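Ribulose bisphosphate carboxylase (Hyperthermus butylicus DSM 5456, PDB 6HUN) probably catalyses the carboxylation of ribulose 1,5-bisphosphate with CO2 and water to give two molecules of 3-phosphoglycerate, as part of an archaeal AMP degradation pathway. Local coordinates at residues A[51-55]-A[56-60]; A[271-274]-A[275-279]; A[308-311]-A[312-316]; A[317-321]-A[322-326]. All coordinates share one frame; numbering follows the deposited sequence.

Overall arrangement
Along the chain the four contacts come in the order of their numbers, and none is interleaved with another. Interaction 1 stands apart, in the N-terminal domain, where helix 55-65 starts beside the mixed sheet; its centre is about 34 Å from those of interactions 2 and 4. The other three lie in the catalytic barrel domain. Interaction 2 starts helix 275-288 after barrel strand 265-269, while interactions 3 and 4 are the beginning and the end of helix 312-322, about 13 Å apart between centres. Helices 275-288 and 312-322 pack together, joining interaction 2 to both 3 and 4. Interactions 2 and 3 also touch the second subunit, tying these helix starts to the dimer.

Interaction 1 (A[51-55]-A[56-60])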
loop_
_atom_site.group_PDB
_atom_site.type_symbol
_atom_site.label_atom_id
_atom_site.label_comp_id
_atom_site.label_asym_id
_atom_site.label_seq_id
_atom_site.Cartn_x
_atom_site.Cartn_y
_atom_site.Cartn_z
ATOM N N GLN A 51 25.677 9.229 2.022
ATOM C CA GLN A 51 27.071 9.633 2.223
ATOM C C GLN A 51 27.250 11.099 1.871
ATOM O O GLN A 51 26.869 11.539 0.787
ATOM C CB GLN A 51 28.033 8.805 1.376
ATOM C CG GLN A 51 29.513 8.928 1.845
ATOM C CD GLN A 51 29.655 8.820 3.374
ATOM O OE1 GLN A 51 30.029 7.762 3.872
ATOM N NE2 GLN A 51 29.431 9.925 4.112
ATOM N N GLY A 52 27.867 11.853 2.778
ATOM C CA GLY A 52 28.221 13.228 2.501
ATOM C C GLY A 52 27.157 14.232 2.879
ATOM O O GLY A 52 27.416 15.438 2.822
ATOM N N ILE A 53 25.973 13.766 3.279
ATOM C CA ILE A 53 24.850 14.620 3.631
ATOM C C ILE A 53 24.805 14.755 5.148
ATOM O O ILE A 53 24.786 13.743 5.862
ATOM C CB ILE A 53 23.530 14.011 3.105
ATOM C CG1 ILE A 53 23.533 13.897 1.577
ATOM C CG2 ILE A 53 22.355 14.824 3.593
ATOM C CD1 ILE A 53 23.640 15.236 0.858
ATOM N N SER A 54 24.748 15.988 5.652
ATOM C CA SER A 54 24.604 16.163 7.098
ATOM C C SER A 54 23.158 15.902 7.534
ATOM O O SER A 54 22.221 15.972 6.729
ATOM C CB SER A 54 25.020 17.566 7.524
ATOM O OG SER A 54 23.961 18.486 7.296
ATOM N N ILE A 55 22.979 15.573 8.825
ATOM C CA ILE A 55 21.635 15.251 9.320
ATOM C C ILE A 55 20.730 16.465 9.216
ATOM O O ILE A 55 19.532 16.356 8.890
ATOM C CB ILE A 55 21.670 14.689 10.761
ATOM C CG1 ILE A 55 20.265 14.338 11.233
ATOM C CG2 ILE A 55 22.243 15.700 11.770
ATOM C CD1 ILE A 55 19.519 13.347 10.249
ATOM N N LYS A 56 21.282 17.647 9.462
ATOM C CA LYS A 56 20.473 18.844 9.340
ATOM C C LYS A 56 20.019 19.045 7.910
ATOM O O LYS A 56 18.875 19.446 7.676
ATOM C CB LYS A 56 21.262 20.044 9.834
ATOM C CG LYS A 56 21.292 20.065 11.315
ATOM C CD LYS A 56 21.431 21.497 11.723
ATOM C CE LYS A 56 20.776 21.708 13.029
ATOM N NZ LYS A 56 21.117 20.604 13.980
ATOM N N ASP A 57 20.914 18.794 6.946
ATOM C CA ASP A 57 20.550 18.864 5.532
ATOM C C ASP A 57 19.457 17.839 5.198
ATOM O O ASP A 57 18.440 18.174 4.573
ATOM C CB ASP A 57 21.790 18.627 4.682
ATOM C CG ASP A 57 21.571 18.930 3.204
ATOM O OD1 ASP A 57 20.415 19.161 2.798
ATOM O OD2 ASP A 57 22.575 18.950 2.441
ATOM N N ALA A 58 19.670 16.573 5.584
ATOM C CA ALA A 58 18.665 15.545 5.311
ATOM C C ALA A 58 17.334 15.936 5.928
ATOM O O ALA A 58 16.291 15.822 5.286
ATOM C CB ALA A 58 19.131 14.196 5.851
ATOM N N ALA A 59 17.372 16.495 7.148
ATOM C CA ALA A 59 16.140 16.783 7.874
ATOM C C ALA A 59 15.366 17.926 7.231
ATOM O O ALA A 59 14.133 17.891 7.193
ATOM C CB ALA A 59 16.433 17.095 9.346
ATOM N N GLY A 60 16.054 18.960 6.744
ATOM C CA GLY A 60 15.343 20.029 6.057
ATOM C C GLY A 60 14.773 19.574 4.730
ATOM O O GLY A 60 13.698 20.021 4.319
HETATM O O HOH W 1 24.705 18.115 3.622
#
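Ser54 and Asp57 meet where the chain turns into helix 55-65. Ser54 OG accepts from Asp57 N at 3.1 Å along a fairly straight N-H...O line of 163°; its chi1 of 81° places the hydroxyl between the backbone N and the carbonyl carbon, from where it meets that N-H. The carbonyl of the same serine starts the regular helical bonds, Ser54 O taking the N-H of Ala58 at 2.9 Å; one residue on, Ala59 N binds Ile55 O at 2.8 Å. The inner side is the close-packed one. Ile53 lays its CG2 branch against Ala58, 4.0 Å from Ala58 CB, while Ile55 turns away from the helix start to pack on Phe91, Trp99 and Val101 of the sheet. Buried Ala59 also touches Phe91, and Lys56 adds a cation-pi contact to that ring and a salt bridge to Glu32. The outer side is looser and polar. There a water bridges the serine backbone to the aspartate, accepting from Ser54 N at 2.9 Å and donating to Asp57 OD2 at 2.6 Å. Asp57 OD1 forms a salt bridge with Arg61, one turn further on. A serine N-cap, followed three residues later by an aspartate that answers the cap's N-H through water, resembles a capping box with one bond relayed, characteristic of a helix N-terminus, here that of a helix covering the N-terminal domain's sheet.

Interaction 2 (A[271-274]-A[275-279]); sequences LTAG and WAALQ
Gly274 and Leu278 make the first turn of helix 275-288, with the glycine as N-cap at the strand-to-helix junction of a beta-alpha unit in the TIM barrel. Leu278 N donates to Gly274 O at 3.0 Å, in the plane of the carbonyl and with an N-H...O angle of 157°. The methyl of Ala277 sits beside that same oxygen, and Ala277 CB also meets Ala273 CB at 3.7 Å. Earlier in the loop, Leu271 runs alongside Trp275, both side chains pointing the same way; Leu271 CD2 approaches the indole obliquely, 3.8 Å from Trp275 CZ2. The glycine's phi of 112° would drive a side chain into the carbonyl oxygen of Ala273, which accounts for a residue without one at the turn. Around this first shell, Ile115 and Leu318 press on Trp275 and Ile268 lies under Ala277 and Leu278, while Gln279 binds backbone atoms of Gly113 and Ile115. The second subunit adds Thr272 of that subunit against Trp275, as well as backbone hydrogen bonds to Ala273 and Ala276. Leu271 lies about 5 Å, side chain to side chain, from Arg296, a predicted substrate-binding residue, so the loop borders the probable active site. Glycine offers no hydroxyl to cap the helix, and a water takes that part at this buried helix start: it accepts from Ala277 N at 3.1 Å and donates to Ala273 O at 2.8 Å.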
loop_
_atom_site.group_PDB
_atom_site.type_symbol
_atom_site.label_atom_id
_atom_site.label_comp_id
_atom_site.label_asym_id
_atom_site.label_seq_id
_atom_site.Cartn_x
_atom_site.Cartn_y
_atom_site.Cartn_z
ATOM N N LEU A 271 -4.154 -3.169 3.451
ATOM C CA LEU A 271 -2.965 -2.682 2.726
ATOM C C LEU A 271 -2.970 -3.150 1.290
ATOM O O LEU A 271 -2.462 -2.415 0.420
ATOM C CB LEU A 271 -1.658 -3.136 3.429
ATOM C CG LEU A 271 -1.599 -2.448 4.820
ATOM C CD1 LEU A 271 -0.400 -3.131 5.536
ATOM C CD2 LEU A 271 -1.512 -0.937 4.763
ATOM N N THR A 272 -3.590 -4.293 0.979
ATOM C CA THR A 272 -3.633 -4.721 -0.431
ATOM C C THR A 272 -4.839 -4.164 -1.188
ATOM O O THR A 272 -4.696 -3.858 -2.395
ATOM C CB THR A 272 -3.632 -6.265 -0.516
ATOM O OG1 THR A 272 -4.838 -6.807 0.031
ATOM C CG2 THR A 272 -2.418 -6.869 0.230
ATOM N N ALA A 273 -5.989 -3.993 -0.529
ATOM C CA ALA A 273 -7.068 -3.207 -1.146
ATOM C C ALA A 273 -6.758 -1.714 -1.062
ATOM O O ALA A 273 -7.000 -0.951 -2.008
ATOM C CB ALA A 273 -8.416 -3.541 -0.455
ATOM N N GLY A 274 -6.180 -1.266 0.039
ATOM C CA GLY A 274 -5.699 0.088 0.166
ATOM C C GLY A 274 -6.508 0.907 1.188
ATOM O O GLY A 274 -7.593 0.524 1.620
ATOM N N TRP A 275 -5.897 2.001 1.635
ATOM C CA TRP A 275 -6.519 2.836 2.671
ATOM C C TRP A 275 -7.851 3.394 2.223
ATOM O O TRP A 275 -8.775 3.477 3.024
ATOM C CB TRP A 275 -5.600 3.992 3.040
ATOM C CG TRP A 275 -4.386 3.485 3.787
ATOM C CD1 TRP A 275 -3.098 3.489 3.328
ATOM C CD2 TRP A 275 -4.354 2.974 5.103
ATOM N NE1 TRP A 275 -2.252 2.967 4.322
ATOM C CE2 TRP A 275 -3.004 2.646 5.408
ATOM C CE3 TRP A 275 -5.337 2.777 6.088
ATOM C CZ2 TRP A 275 -2.602 2.142 6.692
ATOM C CZ3 TRP A 275 -4.934 2.220 7.361
ATOM C CH2 TRP A 275 -3.592 1.919 7.610
ATOM N N ALA A 276 -7.970 3.818 0.958
ATOM C CA ALA A 276 -9.264 4.362 0.561
ATOM C C ALA A 276 -10.334 3.279 0.627
ATOM O O ALA A 276 -11.496 3.550 1.018
ATOM C CB ALA A 276 -9.165 5.017 -0.861
ATOM N N ALA A 277 -9.995 2.058 0.246
ATOM C CA ALA A 277 -10.970 0.958 0.358
ATOM C C ALA A 277 -11.385 0.745 1.801
ATOM O O ALA A 277 -12.576 0.472 2.099
ATOM C CB ALA A 277 -10.365 -0.367 -0.162
ATOM N N LEU A 278 -10.421 0.804 2.716
ATOM C CA LEU A 278 -10.772 0.617 4.137
ATOM C C LEU A 278 -11.699 1.726 4.597
ATOM O O LEU A 278 -12.724 1.463 5.257
ATOM C CB LEU A 278 -9.499 0.585 4.991
ATOM C CG LEU A 278 -9.725 0.631 6.503
ATOM C CD1 LEU A 278 -10.656 -0.577 6.998
ATOM C CD2 LEU A 278 -8.332 0.620 7.252
ATOM N N GLN A 279 -11.375 3.001 4.244
ATOM C CA GLN A 279 -12.261 4.080 4.709
ATOM C C GLN A 279 -13.651 3.967 4.087
ATOM O O GLN A 279 -14.649 4.347 4.727
ATOM C CB GLN A 279 -11.671 5.482 4.398
ATOM C CG GLN A 279 -10.319 5.678 5.182
ATOM C CD GLN A 279 -9.921 7.130 5.235
ATOM O OE1 GLN A 279 -9.165 7.616 4.383
ATOM N NE2 GLN A 279 -10.501 7.866 6.209
HETATM O O HOH W 2 -8.097 1.590 -2.124
#

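Interaction 3 (A[308-311]-A[312-316]); sequences HGVS and MFLVA
Val310 reaches forward over the first turn of helix 312-322 with one methyl. Its chi1 of -174° sets CG1 opposite the backbone N, and Val310 CG1 touches two helix side chains, Leu314 CD2 at 3.9 Å and Val315 CG2 at 3.9 Å; Val315 crosses Val310 at about a right angle, Leu314 at a slant. Phe302 packs on both valines, and Phe298 of the second subunit lies against Val310. Next comes Ser311, the N-cap. Ser311 OG accepts from Leu314 N at 3.1 Å with an N-H...O angle of 156° and donates to the carbonyl oxygen of Glu138 in strand 132-141, so two bonds hold the buried hydroxyl. Its carbonyl serves the next turn: Val315 N donates to Ser311 O at 3.2 Å, while Leu314 N makes a second, weak bond to the same oxygen. With an alanine at Ser311, Leu314 N would probably keep just that weak bond, and the Glu138 carbonyl would lose its hydroxyl partner. Past the cap, Met312 points away and packs on Arg296, predicted to bind substrate. The serine N-cap marks the step from strand 309-310, paired beside strand 132-141 at the mixed sheet's edge, into the helix leading to barrel strand 326-328.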
loop_
_atom_site.group_PDB
_atom_site.type_symbol
_atom_site.label_atom_id
_atom_site.label_comp_id
_atom_site.label_asym_id
_atom_site.label_seq_id
_atom_site.Cartn_x
_atom_site.Cartn_y
_atom_site.Cartn_z
ATOM N N HIS A 308 14.338 1.536 7.725
ATOM C CA HIS A 308 13.636 2.066 6.530
ATOM C C HIS A 308 12.237 1.541 6.429
ATOM O O HIS A 308 12.020 0.327 6.407
ATOM C CB HIS A 308 14.392 1.694 5.257
ATOM C CG HIS A 308 13.858 2.409 4.041
ATOM N ND1 HIS A 308 14.216 3.706 3.748
ATOM C CD2 HIS A 308 13.027 1.989 3.034
ATOM C CE1 HIS A 308 13.658 4.054 2.582
ATOM N NE2 HIS A 308 12.914 3.044 2.147
ATOM N N GLY A 309 11.252 2.438 6.299
ATOM C CA GLY A 309 9.902 1.897 6.103
ATOM C C GLY A 309 8.978 2.599 7.088
ATOM O O GLY A 309 9.160 3.789 7.362
ATOM N N VAL A 310 7.995 1.877 7.589
ATOM C CA VAL A 310 6.990 2.430 8.528
ATOM C C VAL A 310 6.906 1.454 9.700
ATOM O O VAL A 310 6.849 0.240 9.484
ATOM C CB VAL A 310 5.601 2.531 7.885
ATOM C CG1 VAL A 310 4.625 3.263 8.904
ATOM C CG2 VAL A 310 5.667 3.343 6.517
ATOM N N SER A 311 6.875 1.952 10.936
ATOM C CA SER A 311 6.735 1.015 12.045
ATOM C C SER A 311 5.343 0.407 12.037
ATOM O O SER A 311 4.352 1.023 11.602
ATOM C CB SER A 311 6.967 1.736 13.402
ATOM O OG SER A 311 5.884 2.652 13.543
ATOM N N MET A 312 5.251 -0.855 12.492
ATOM C CA MET A 312 3.931 -1.461 12.583
ATOM C C MET A 312 3.086 -0.683 13.596
ATOM O O MET A 312 1.857 -0.639 13.483
ATOM C CB MET A 312 4.059 -2.942 13.034
ATOM C CG MET A 312 2.641 -3.622 13.233
ATOM S SD MET A 312 1.808 -3.815 11.588
ATOM C CE MET A 312 0.099 -3.478 12.096
ATOM N N PHE A 313 3.738 -0.096 14.599
ATOM C CA PHE A 313 3.039 0.771 15.551
ATOM C C PHE A 313 2.200 1.819 14.811
ATOM O O PHE A 313 1.023 2.012 15.109
ATOM C CB PHE A 313 4.087 1.397 16.472
ATOM C CG PHE A 313 3.500 2.271 17.596
ATOM C CD1 PHE A 313 3.171 3.602 17.341
ATOM C CD2 PHE A 313 3.342 1.757 18.913
ATOM C CE1 PHE A 313 2.680 4.465 18.403
ATOM C CE2 PHE A 313 2.849 2.574 19.912
ATOM C CZ PHE A 313 2.512 3.910 19.678
ATOM N N LEU A 314 2.799 2.519 13.859
ATOM C CA LEU A 314 2.068 3.586 13.179
ATOM C C LEU A 314 1.008 3.005 12.240
ATOM O O LEU A 314 -0.093 3.562 12.082
ATOM C CB LEU A 314 3.086 4.501 12.478
ATOM C CG LEU A 314 2.518 5.636 11.583
ATOM C CD1 LEU A 314 1.662 6.558 12.437
ATOM C CD2 LEU A 314 3.571 6.462 10.851
ATOM N N VAL A 315 1.311 1.874 11.601
ATOM C CA VAL A 315 0.283 1.265 10.766
ATOM C C VAL A 315 -0.948 0.936 11.631
ATOM O O VAL A 315 -2.089 1.122 11.207
ATOM C CB VAL A 315 0.849 -0.009 10.121
ATOM C CG1 VAL A 315 -0.288 -0.837 9.424
ATOM C CG2 VAL A 315 2.004 0.339 9.153
ATOM N N ALA A 316 -0.722 0.404 12.840
ATOM C CA ALA A 316 -1.836 0.097 13.738
ATOM C C ALA A 316 -2.598 1.349 14.166
ATOM O O ALA A 316 -3.844 1.363 14.205
ATOM C CB ALA A 316 -1.339 -0.671 15.009
#

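Interaction 4 (A[317-321]-A[322-326])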
loop_
_atom_site.group_PDB
_atom_site.type_symbol
_atom_site.label_atom_id
_atom_site.label_comp_id
_atom_site.label_asym_id
_atom_site.label_seq_id
_atom_site.Cartn_x
_atom_site.Cartn_y
_atom_site.Cartn_z
ATOM N N LYS A 317 -1.883 2.430 14.445
ATOM C CA LYS A 317 -2.558 3.684 14.787
ATOM C C LYS A 317 -3.404 4.208 13.623
ATOM O O LYS A 317 -4.559 4.629 13.813
ATOM C CB LYS A 317 -1.472 4.687 15.198
ATOM C CG LYS A 317 -1.940 6.080 15.312
ATOM C CD LYS A 317 -0.754 6.956 15.681
ATOM C CE LYS A 317 -0.749 7.225 17.123
ATOM N NZ LYS A 317 0.149 8.350 17.519
ATOM N N LEU A 318 -2.893 4.120 12.398
ATOM C CA LEU A 318 -3.694 4.596 11.255
ATOM C C LEU A 318 -4.901 3.680 11.033
ATOM O O LEU A 318 -5.961 4.137 10.636
ATOM C CB LEU A 318 -2.824 4.638 9.986
ATOM C CG LEU A 318 -1.653 5.663 10.019
ATOM C CD1 LEU A 318 -0.718 5.405 8.799
ATOM C CD2 LEU A 318 -2.183 7.033 9.900
ATOM N N ALA A 319 -4.723 2.365 11.228
ATOM C CA ALA A 319 -5.858 1.438 11.114
ATOM C C ALA A 319 -6.974 1.754 12.122
ATOM O O ALA A 319 -8.169 1.724 11.789
ATOM C CB ALA A 319 -5.346 0.014 11.323
ATOM N N ARG A 320 -6.597 2.146 13.334
ATOM C CA ARG A 320 -7.587 2.508 14.330
ATOM C C ARG A 320 -8.294 3.807 13.947
ATOM O O ARG A 320 -9.515 3.922 14.064
ATOM C CB ARG A 320 -6.885 2.653 15.675
ATOM C CG ARG A 320 -7.869 3.157 16.759
ATOM C CD ARG A 320 -7.168 3.066 18.172
ATOM N NE ARG A 320 -8.084 3.559 19.235
ATOM C CZ ARG A 320 -7.737 3.750 20.511
ATOM N NH1 ARG A 320 -6.488 3.515 20.897
ATOM N NH2 ARG A 320 -8.633 4.217 21.397
ATOM N N MET A 321 -7.537 4.790 13.464
ATOM C CA MET A 321 -8.174 6.027 12.973
ATOM C C MET A 321 -9.150 5.751 11.830
ATOM O O MET A 321 -10.280 6.267 11.812
ATOM C CB MET A 321 -7.066 6.974 12.495
ATOM C CG MET A 321 -6.224 7.476 13.631
ATOM S SD MET A 321 -4.703 8.267 13.023
ATOM C CE MET A 321 -5.608 9.446 12.051
ATOM N N ALA A 322 -8.722 4.917 10.870
ATOM C CA ALA A 322 -9.527 4.686 9.670
ATOM C C ALA A 322 -10.756 3.882 9.998
ATOM O O ALA A 322 -11.799 4.050 9.339
ATOM C CB ALA A 322 -8.708 3.955 8.595
ATOM N N GLY A 323 -10.661 3.019 11.017
ATOM C CA GLY A 323 -11.868 2.429 11.554
ATOM C C GLY A 323 -11.939 0.924 11.569
ATOM O O GLY A 323 -13.062 0.407 11.639
ATOM N N VAL A 324 -10.794 0.183 11.668
ATOM C CA VAL A 324 -10.926 -1.249 11.984
ATOM C C VAL A 324 -11.416 -1.409 13.417
ATOM O O VAL A 324 -11.178 -0.558 14.293
ATOM C CB VAL A 324 -9.607 -2.016 11.746
ATOM C CG1 VAL A 324 -9.051 -1.695 10.287
ATOM C CG2 VAL A 324 -8.607 -1.664 12.770
ATOM N N ASP A 325 -12.144 -2.502 13.661
ATOM C CA ASP A 325 -12.489 -2.876 15.031
ATOM C C ASP A 325 -11.539 -3.909 15.604
ATOM O O ASP A 325 -11.501 -4.093 16.840
ATOM C CB ASP A 325 -13.882 -3.455 15.095
ATOM C CG ASP A 325 -14.933 -2.435 14.676
ATOM O OD1 ASP A 325 -15.186 -1.526 15.472
ATOM O OD2 ASP A 325 -15.389 -2.511 13.525
ATOM N N HIS A 326 -10.789 -4.615 14.744
ATOM C CA HIS A 326 -9.824 -5.603 15.191
ATOM C C HIS A 326 -8.565 -5.464 14.337
ATOM O O HIS A 326 -8.651 -5.212 13.139
ATOM C CB HIS A 326 -10.226 -7.077 15.010
ATOM C CG HIS A 326 -11.655 -7.428 15.249
ATOM N ND1 HIS A 326 -12.226 -8.526 14.637
ATOM C CD2 HIS A 326 -12.595 -6.925 16.080
ATOM C CE1 HIS A 326 -13.466 -8.686 15.087
ATOM N NE2 HIS A 326 -13.717 -7.722 15.956
#
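A Schellman motif ends helix 312-322 at Gly323, where Ala319 and Val324 face each other across the turn before barrel strand 326-328. Ala319 O is the hub. It takes two N-H groups, Gly323 N at 2.9 Å and Val324 N at 3.0 Å, which arrive from opposite faces of its carbonyl plane; the Val324 bond runs at 163° and is the six-to-one bond that defines the motif. Gly323 itself has a phi of 123°, a value at which a CB would jam against the carbonyl oxygen of Ala322, and this is the bend that turns the chain off the helix axis. One residue back, the helix pattern is still regular, with Ala322 N binding Leu318 O at 2.9 Å. The apolar half of the motif is a contact of methyls: Val324 CG2 stands 3.9 Å from Ala319 CB and also 3.6 Å from Ala319 O, since chi1 of -51° tucks that branch between the valine's backbone N and carbonyl carbon, back over the last turn. Leu278 of the neighbouring helix 275-288 covers both Ala322 and Val324. Arg320, fully extended, leads away and gives its guanidinium to the backbone carbonyls of Ile350, Glu353, Ile373 and Lys374. Asp325 binds the backbone N-H groups of Ile292, Lys155 and Gly156. Two donors on one buried carbonyl, with a valine methyl laid over it, imply that the last N-H groups of the chain reversal are satisfied within the turn itself and that the apolar cover probably keeps solvent from these bonds.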